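Local coordinates for protein glutamate racemase (Bacillus anthracis, PDB 2DWU) that is an enzyme of the Asp/Glu/hydantoin racemase family, built of two alpha/beta domains, and holds d-glutamic acid in its pocket, at residues B[222-226]-B[227-231]. Numbering follows the deposited sequence.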
# COMPACT_ATOMS: atom_id res chain seq x y z
N ILE B 222 2.05 2.41 -8.65
CA ILE B 222 2.74 3.25 -9.59
C ILE B 222 2.43 2.88 -11.03
O ILE B 222 2.22 3.76 -11.87
CB ILE B 222 4.26 3.21 -9.33
CG1 ILE B 222 4.56 3.93 -8.00
CG2 ILE B 222 5.03 3.98 -10.43
CD1 ILE B 222 5.97 3.63 -7.47
N LEU B 223 2.38 1.59 -11.35
CA LEU B 223 2.07 1.22 -12.73
C LEU B 223 0.67 1.71 -13.09
O LEU B 223 0.45 2.21 -14.19
CB LEU B 223 2.12 -0.30 -12.93
CG LEU B 223 3.48 -1.00 -12.74
CD1 LEU B 223 3.28 -2.54 -12.88
CD2 LEU B 223 4.47 -0.46 -13.77
N GLN B 224 -0.29 1.59 -12.17
CA GLN B 224 -1.63 2.05 -12.52
C GLN B 224 -1.70 3.57 -12.61
O GLN B 224 -2.37 4.11 -13.50
CB GLN B 224 -2.65 1.49 -11.54
CG GLN B 224 -4.10 1.80 -11.95
CD GLN B 224 -5.07 0.79 -11.40
OE1 GLN B 224 -4.87 0.28 -10.30
NE2 GLN B 224 -6.13 0.51 -12.15
N HIS B 225 -1.00 4.26 -11.71
CA HIS B 225 -0.98 5.72 -11.74
C HIS B 225 -0.46 6.20 -13.09
O HIS B 225 -0.99 7.17 -13.67
CB HIS B 225 -0.05 6.24 -10.64
CG HIS B 225 0.32 7.68 -10.79
ND1 HIS B 225 -0.60 8.70 -10.68
CD2 HIS B 225 1.50 8.27 -11.08
CE1 HIS B 225 -0.01 9.85 -10.90
NE2 HIS B 225 1.27 9.62 -11.15
N LYS B 226 0.56 5.52 -13.59
CA LYS B 226 1.19 5.86 -14.86
C LYS B 226 0.40 5.36 -16.07
O LYS B 226 0.72 5.72 -17.20
CB LYS B 226 2.60 5.30 -14.91
CG LYS B 226 3.48 5.75 -13.75
CD LYS B 226 4.33 6.91 -14.14
CE LYS B 226 5.31 6.49 -15.22
NZ LYS B 226 6.08 7.65 -15.73
N GLY B 227 -0.61 4.53 -15.84
CA GLY B 227 -1.41 4.01 -16.94
C GLY B 227 -0.67 2.99 -17.79
O GLY B 227 -0.91 2.89 -19.01
N ILE B 228 0.19 2.19 -17.16
CA ILE B 228 0.98 1.21 -17.90
C ILE B 228 0.85 -0.24 -17.44
O ILE B 228 1.77 -1.04 -17.61
CB ILE B 228 2.48 1.60 -17.92
CG1 ILE B 228 3.03 1.70 -16.49
CG2 ILE B 228 2.66 2.95 -18.63
CD1 ILE B 228 4.53 1.98 -16.40
N LEU B 229 -0.30 -0.58 -16.87
CA LEU B 229 -0.54 -1.95 -16.45
C LEU B 229 -0.66 -2.87 -17.67
O LEU B 229 -1.22 -2.47 -18.70
CB LEU B 229 -1.85 -2.07 -15.65
CG LEU B 229 -1.91 -1.48 -14.24
CD1 LEU B 229 -3.37 -1.46 -13.79
CD2 LEU B 229 -1.07 -2.32 -13.30
N ALA B 230 -0.14 -4.09 -17.55
CA ALA B 230 -0.27 -5.08 -18.63
C ALA B 230 -1.66 -5.69 -18.55
O ALA B 230 -2.33 -5.61 -17.51
CB ALA B 230 0.78 -6.17 -18.44
N ASP B 231 -2.11 -6.29 -19.66
CA ASP B 231 -3.41 -6.96 -19.68
C ASP B 231 -3.28 -8.44 -20.06
O ASP B 231 -4.27 -9.10 -20.33
CB ASP B 231 -4.37 -6.24 -20.64
CG ASP B 231 -3.94 -6.35 -22.10
OD1 ASP B 231 -4.76 -5.97 -22.97
OD2 ASP B 231 -2.80 -6.78 -22.39
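Leu-223 and Ile-228 meet through their methyls, CD2 of Leu-223 lying 3.6 Å from CD1 of Ile-228, with the two side chains crossing at about a right angle. Ile-228 gets there by setting CG1 between its backbone N and carbonyl carbon (chi1 59°), which also brings CG1 to 4.0 Å from CB of Lys-226. Leu-229 straddles Leu-223 and Gln-224 in the last turn of the helix: its CD2 rests on Leu-223 CB at 3.8 Å, while CD1 sits against the extended side chain of Gln-224, which Leu-229 crosses at a slant, 3.7 Å from the amide carbon CD.

Behind these contacts is a Schellman motif ending helix 211-226. Gly-227 turns the chain with a positive phi of 71°, and Ile-228 N then donates a nearly straight bond (173°) to Leu-223 O at 3.0 Å. The bond from Gly-227 N to Gln-224 O, also 3.0 Å, is more bent, and its donor stands above the carbonyl plane.

Further out, Lys-71 NZ binds Ile-228 O and Glu-33 takes the N-H of Ala-230, while Gln-224 OE1 accepts from Arg-105 of the second subunit. The helix end is thus closed by backbone bonds with an apolar patch beside them, and the Gln-224 amide, packed on Leu-229, carries a polar link across the dimer.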